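Local coordinates for protein aminoglycoside phosphotransferase (PDB 6FUC) that probably transfers a phosphate group from ATP to the aminoglycoside streptomycin, giving the bacterium antibiotic resistance, at residues 217-230 against 251-264. Residues are numbered along the deposited sequence; the frame is centred on the assembly and turned at random. Where two conformers were deposited one is given.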
loop_
_atom_site.group_PDB
_atom_site.type_symbol
_atom_site.label_atom_id
_atom_site.label_comp_id
_atom_site.label_asym_id
_atom_site.label_seq_id
_atom_site.Cartn_x
_atom_site.Cartn_y
_atom_site.Cartn_z
ATOM N N ASP A 217 -3.211 -3.539 -12.953
ATOM C CA ASP A 217 -3.002 -4.959 -13.102
ATOM C C ASP A 217 -2.959 -5.609 -11.696
ATOM O O ASP A 217 -2.312 -5.044 -10.805
ATOM C CB ASP A 217 -1.667 -5.148 -13.845
ATOM C CG ASP A 217 -1.323 -6.555 -14.199
ATOM O OD1 ASP A 217 -1.348 -7.465 -13.349
ATOM O OD2 ASP A 217 -1.003 -6.780 -15.358
ATOM N N PRO A 218 -3.593 -6.775 -11.503
ATOM C CA PRO A 218 -3.506 -7.384 -10.153
ATOM C C PRO A 218 -2.095 -7.608 -9.640
ATOM O O PRO A 218 -1.893 -7.659 -8.434
ATOM C CB PRO A 218 -4.250 -8.688 -10.329
ATOM C CG PRO A 218 -4.272 -8.971 -11.799
ATOM C CD PRO A 218 -4.360 -7.590 -12.443
ATOM N N TYR A 219 -1.132 -7.831 -10.544
ATOM C CA TYR A 219 0.270 -7.977 -10.071
ATOM C C TYR A 219 0.876 -6.747 -9.440
ATOM O O TYR A 219 1.869 -6.865 -8.747
ATOM C CB TYR A 219 1.155 -8.546 -11.215
ATOM C CG TYR A 219 0.973 -10.009 -11.374
ATOM C CD1 TYR A 219 1.520 -10.873 -10.455
ATOM C CD2 TYR A 219 0.186 -10.558 -12.343
ATOM C CE1 TYR A 219 1.329 -12.226 -10.527
ATOM C CE2 TYR A 219 -0.008 -11.959 -12.455
ATOM C CZ TYR A 219 0.516 -12.771 -11.498
ATOM O OH TYR A 219 0.330 -14.131 -11.543
ATOM N N ALA A 220 0.273 -5.560 -9.646
ATOM C CA ALA A 220 0.724 -4.398 -8.908
ATOM C C ALA A 220 0.608 -4.657 -7.413
ATOM O O ALA A 220 1.406 -4.116 -6.617
ATOM C CB ALA A 220 -0.046 -3.149 -9.317
ATOM N N ASP A 221 -0.414 -5.381 -7.012
ATOM C CA ASP A 221 -0.622 -5.829 -5.643
ATOM C C ASP A 221 0.102 -7.117 -5.349
ATOM O O ASP A 221 0.831 -7.205 -4.332
ATOM C CB ASP A 221 -2.139 -6.017 -5.372
ATOM C CG ASP A 221 -2.926 -4.804 -4.963
ATOM O OD1 ASP A 221 -2.367 -3.703 -4.878
ATOM O OD2 ASP A 221 -4.153 -4.993 -4.764
ATOM N N LEU A 222 -0.052 -8.151 -6.161
ATOM C CA LEU A 222 0.486 -9.450 -5.803
ATOM C C LEU A 222 2.017 -9.441 -5.717
ATOM O O LEU A 222 2.589 -10.132 -4.888
ATOM C CB LEU A 222 0.026 -10.525 -6.727
ATOM C CG LEU A 222 -1.496 -10.736 -6.839
ATOM C CD1 LEU A 222 -1.807 -11.832 -7.844
ATOM C CD2 LEU A 222 -2.080 -10.944 -5.427
ATOM N N ALA A 223 2.684 -8.631 -6.555
ATOM C CA ALA A 223 4.143 -8.600 -6.492
ATOM C C ALA A 223 4.625 -8.193 -5.109
ATOM O O ALA A 223 5.611 -8.721 -4.580
ATOM C CB ALA A 223 4.717 -7.679 -7.543
ATOM N N LEU A 224 3.992 -7.175 -4.543
ATOM C CA LEU A 224 4.421 -6.644 -3.224
ATOM C C LEU A 224 4.056 -7.584 -2.102
ATOM O O LEU A 224 4.824 -7.769 -1.168
ATOM C CB LEU A 224 3.805 -5.272 -2.983
ATOM C CG LEU A 224 4.075 -4.175 -4.001
ATOM C CD1 LEU A 224 3.525 -2.881 -3.532
ATOM C CD2 LEU A 224 5.404 -4.153 -4.628
ATOM N N LEU A 225 2.894 -8.196 -2.200
ATOM C CA LEU A 225 2.463 -9.152 -1.196
ATOM C C LEU A 225 3.440 -10.344 -1.172
ATOM O O LEU A 225 3.909 -10.749 -0.108
ATOM C CB LEU A 225 1.074 -9.588 -1.478
ATOM C CG LEU A 225 0.570 -10.689 -0.545
ATOM C CD1 LEU A 225 0.606 -10.394 0.932
ATOM C CD2 LEU A 225 -0.822 -11.050 -0.957
ATOM N N PHE A 226 3.746 -10.889 -2.338
ATOM C CA PHE A 226 4.610 -12.042 -2.379
ATOM C C PHE A 226 6.009 -11.692 -1.917
ATOM O O PHE A 226 6.618 -12.507 -1.167
ATOM C CB PHE A 226 4.675 -12.634 -3.773
ATOM C CG PHE A 226 3.411 -13.246 -4.269
ATOM C CD1 PHE A 226 2.398 -13.566 -3.426
ATOM C CD2 PHE A 226 3.283 -13.602 -5.617
ATOM C CE1 PHE A 226 1.250 -14.180 -3.878
ATOM C CE2 PHE A 226 2.152 -14.196 -6.082
ATOM C CZ PHE A 226 1.103 -14.515 -5.223
ATOM N N ALA A 227 6.562 -10.568 -2.347
ATOM C CA ALA A 227 7.955 -10.243 -1.953
ATOM C C ALA A 227 8.037 -10.006 -0.465
ATOM O O ALA A 227 8.978 -10.445 0.175
ATOM C CB ALA A 227 8.383 -9.009 -2.727
ATOM N N THR A 228 7.060 -9.309 0.113
ATOM C CA THR A 228 7.131 -9.058 1.552
ATOM C C THR A 228 6.864 -10.314 2.360
ATOM O O THR A 228 7.484 -10.553 3.387
ATOM C CB THR A 228 6.309 -7.854 1.970
ATOM O OG1 THR A 228 4.904 -8.024 1.639
ATOM C CG2 THR A 228 6.828 -6.597 1.359
ATOM N N ALA A 229 6.023 -11.196 1.879
ATOM C CA ALA A 229 5.860 -12.471 2.579
ATOM C C ALA A 229 7.091 -13.365 2.490
ATOM O O ALA A 229 7.320 -14.104 3.438
ATOM C CB ALA A 229 4.727 -13.241 1.960
ATOM N N ARG A 230 7.857 -13.281 1.421
ATOM C CA ARG A 230 9.086 -14.067 1.329
ATOM C C ARG A 230 10.032 -13.744 2.463
ATOM O O ARG A 230 10.754 -14.615 2.922
ATOM C CB ARG A 230 9.793 -13.864 -0.033
ATOM C CG ARG A 230 9.175 -14.615 -1.210
ATOM C CD ARG A 230 9.908 -14.624 -2.562
ATOM N NE ARG A 230 10.079 -13.339 -3.252
ATOM C CZ ARG A 230 9.215 -12.816 -4.140
ATOM N NH1 ARG A 230 8.063 -13.435 -4.412
ATOM N NH2 ARG A 230 9.477 -11.652 -4.747
ATOM N N TYR A 251 -6.549 -17.817 -4.857
ATOM C CA TYR A 251 -7.031 -16.543 -5.402
ATOM C C TYR A 251 -7.659 -16.765 -6.802
ATOM O O TYR A 251 -8.653 -16.113 -7.103
ATOM C CB TYR A 251 -5.849 -15.585 -5.480
ATOM C CG TYR A 251 -6.074 -14.321 -6.259
ATOM C CD1 TYR A 251 -5.938 -14.276 -7.640
ATOM C CD2 TYR A 251 -6.455 -13.146 -5.628
ATOM C CE1 TYR A 251 -6.072 -13.082 -8.338
ATOM C CE2 TYR A 251 -6.585 -11.954 -6.336
ATOM C CZ TYR A 251 -6.443 -11.947 -7.689
ATOM O OH TYR A 251 -6.547 -10.805 -8.453
ATOM N N GLY A 252 -7.084 -17.598 -7.620
ATOM C CA GLY A 252 -7.556 -17.910 -8.993
ATOM C C GLY A 252 -6.849 -17.095 -10.088
ATOM O O GLY A 252 -7.498 -16.333 -10.843
ATOM N N ILE A 253 -5.537 -17.241 -10.200
ATOM C CA ILE A 253 -4.775 -16.609 -11.261
ATOM C C ILE A 253 -3.615 -17.552 -11.598
ATOM O O ILE A 253 -3.127 -18.287 -10.746
ATOM C CB ILE A 253 -4.315 -15.206 -10.831
ATOM C CG1 ILE A 253 -3.834 -14.328 -11.976
ATOM C CG2 ILE A 253 -3.187 -15.307 -9.768
ATOM C CD1 ILE A 253 -3.594 -12.883 -11.580
ATOM N N ALA A 254 -3.167 -17.479 -12.842
ATOM C CA ALA A 254 -1.964 -18.143 -13.309
ATOM C C ALA A 254 -0.817 -17.243 -12.918
ATOM O O ALA A 254 -0.886 -15.939 -13.018
ATOM C CB ALA A 254 -1.976 -18.302 -14.810
ATOM N N LEU A 255 0.225 -17.870 -12.398
ATOM C CA LEU A 255 1.457 -17.076 -12.109
ATOM C C LEU A 255 2.094 -16.641 -13.421
ATOM O O LEU A 255 2.193 -17.411 -14.354
ATOM C CB LEU A 255 2.484 -17.867 -11.299
ATOM C CG LEU A 255 1.985 -18.186 -9.902
ATOM C CD1 LEU A 255 2.776 -19.368 -9.367
ATOM C CD2 LEU A 255 2.076 -16.956 -9.008
ATOM N N ASP A 256 2.591 -15.418 -13.465
ATOM C CA ASP A 256 3.312 -14.805 -14.574
ATOM C C ASP A 256 4.542 -14.099 -13.997
ATOM O O ASP A 256 4.464 -12.960 -13.520
ATOM C CB ASP A 256 2.391 -13.856 -15.365
ATOM C CG ASP A 256 3.061 -13.235 -16.557
ATOM O OD1 ASP A 256 4.296 -13.159 -16.655
ATOM O OD2 ASP A 256 2.304 -12.702 -17.377
ATOM N N ARG A 257 5.671 -14.775 -13.930
ATOM C CA ARG A 257 6.791 -14.229 -13.189
ATOM C C ARG A 257 7.373 -12.963 -13.806
ATOM O O ARG A 257 7.801 -12.140 -13.041
ATOM C CB ARG A 257 7.842 -15.325 -12.962
ATOM C CG ARG A 257 7.322 -16.476 -12.084
ATOM C CD ARG A 257 6.591 -16.161 -10.822
ATOM N NE ARG A 257 6.528 -17.251 -9.899
ATOM C CZ ARG A 257 6.293 -17.139 -8.590
ATOM N NH1 ARG A 257 6.024 -15.940 -7.990
ATOM N NH2 ARG A 257 6.291 -18.262 -7.861
ATOM N N ASP A 258 7.436 -12.812 -15.124
ATOM C CA ASP A 258 7.969 -11.598 -15.692
ATOM C C ASP A 258 7.090 -10.414 -15.365
ATOM O O ASP A 258 7.559 -9.337 -15.107
ATOM C CB ASP A 258 8.133 -11.721 -17.232
ATOM C CG ASP A 258 9.154 -12.719 -17.642
ATOM O OD1 ASP A 258 9.982 -13.191 -16.831
ATOM O OD2 ASP A 258 9.112 -13.058 -18.846
ATOM N N ARG A 259 5.779 -10.605 -15.455
ATOM C CA ARG A 259 4.862 -9.543 -15.151
ATOM C C ARG A 259 4.998 -9.155 -13.625
ATOM O O ARG A 259 5.019 -8.012 -13.264
ATOM C CB ARG A 259 3.464 -9.999 -15.516
ATOM C CG ARG A 259 2.596 -8.818 -15.085
ATOM C CD ARG A 259 1.332 -8.718 -15.897
ATOM N NE ARG A 259 0.830 -10.064 -16.145
ATOM C CZ ARG A 259 -0.443 -10.393 -16.243
ATOM N NH1 ARG A 259 -0.733 -11.652 -16.532
ATOM N NH2 ARG A 259 -1.425 -9.514 -16.041
ATOM N N GLU A 260 5.039 -10.170 -12.745
ATOM C CA GLU A 260 5.219 -9.948 -11.325
ATOM C C GLU A 260 6.494 -9.125 -11.047
ATOM O O GLU A 260 6.500 -8.172 -10.282
ATOM C CB GLU A 260 5.237 -11.262 -10.606
ATOM C CG GLU A 260 5.404 -11.161 -9.091
ATOM C CD GLU A 260 5.675 -12.472 -8.400
ATOM O OE1 GLU A 260 5.455 -13.559 -8.979
ATOM O OE2 GLU A 260 6.134 -12.480 -7.245
ATOM N N ARG A 261 7.589 -9.589 -11.664
ATOM C CA ARG A 261 8.878 -8.943 -11.434
ATOM C C ARG A 261 8.894 -7.494 -11.920
ATOM O O ARG A 261 9.557 -6.649 -11.341
ATOM C CB ARG A 261 9.990 -9.808 -12.070
ATOM C CG ARG A 261 10.575 -10.892 -11.191
ATOM C CD ARG A 261 11.750 -11.591 -11.898
ATOM N NE ARG A 261 12.749 -10.599 -12.313
ATOM C CZ ARG A 261 12.982 -10.209 -13.565
ATOM N NH1 ARG A 261 12.296 -10.741 -14.574
ATOM N NH2 ARG A 261 13.915 -9.288 -13.806
ATOM N N PHE A 262 8.202 -7.230 -13.048
ATOM C CA PHE A 262 8.123 -5.875 -13.553
ATOM C C PHE A 262 7.546 -4.974 -12.441
ATOM O O PHE A 262 8.071 -3.891 -12.192
ATOM C CB PHE A 262 7.244 -5.853 -14.801
ATOM C CG PHE A 262 6.987 -4.504 -15.384
ATOM C CD1 PHE A 262 7.839 -3.912 -16.281
ATOM C CD2 PHE A 262 5.892 -3.774 -14.968
ATOM C CE1 PHE A 262 7.585 -2.635 -16.788
ATOM C CE2 PHE A 262 5.644 -2.501 -15.460
ATOM C CZ PHE A 262 6.481 -1.958 -16.388
ATOM N N TYR A 263 6.416 -5.376 -11.849
ATOM C CA TYR A 263 5.830 -4.526 -10.795
ATOM C C TYR A 263 6.674 -4.468 -9.535
ATOM O O TYR A 263 6.734 -3.412 -8.892
ATOM C CB TYR A 263 4.371 -4.973 -10.508
ATOM C CG TYR A 263 3.464 -4.546 -11.614
ATOM C CD1 TYR A 263 3.067 -3.211 -11.729
ATOM C CD2 TYR A 263 3.037 -5.421 -12.607
ATOM C CE1 TYR A 263 2.298 -2.775 -12.795
ATOM C CE2 TYR A 263 2.244 -4.991 -13.662
ATOM C CZ TYR A 263 1.893 -3.684 -13.786
ATOM O OH TYR A 263 1.149 -3.190 -14.807
ATOM N N LEU A 264 7.317 -5.572 -9.169
ATOM C CA LEU A 264 8.237 -5.550 -8.036
ATOM C C LEU A 264 9.312 -4.500 -8.216
ATOM O O LEU A 264 9.663 -3.807 -7.296
ATOM C CB LEU A 264 8.864 -6.924 -7.834
ATOM C CG LEU A 264 9.733 -7.014 -6.583
ATOM C CD1 LEU A 264 8.926 -6.784 -5.278
ATOM C CD2 LEU A 264 10.429 -8.349 -6.574
HETATM O O HOH W 1 -0.977 -1.776 -13.699
HETATM O O HOH W 2 0.688 -5.116 -16.531
HETATM O O HOH W 3 7.334 -10.353 -6.125
#
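CD2 of the Tyr219 ring sits over the rim of one Arg259 guanidinium face, 3.9 Å from Arg259 NE, the planes 57° apart. Asp217 OD2 takes the guanidinium edge in a nearly straight 2.8 Å bond from Arg259 NH2, sharing it with the N-cap Asp256. Asp256 O lies over one face of the Tyr219 ring and Leu222 CD1 over the rim of the other; at its edge, Ala254 O accepts from Tyr219 OH at 2.6 Å. Ala220 N and Phe262 cover opposite faces of the Tyr263 ring, whose OH two waters link to Asp217 N and OD2. The helices, in the C-terminal lobe of the kinase-like phosphotransferase fold, cross at -81°. On the far side of helix 219-233, Asp221 accepts from His187 N and Gly188 N of the probable catalytic-loop counterpart. Ala223 CB lies 3.3 Å from Glu260 O. With CG anti to the backbone N (chi1 -179°), Glu260 is a knob among Tyr219, Ala223, Phe226 and Arg230. Its OE2 meets the Phe226 ring edge, 3.5 Å from CD2, and makes a long salt bridge to Arg230 NH1; a water joins OE2 to Ala223 O and Arg230 NH2. OE1 offers its syn lone pair to Arg257 NH1 in a salt bridge; Glu244 pairs with both arginines.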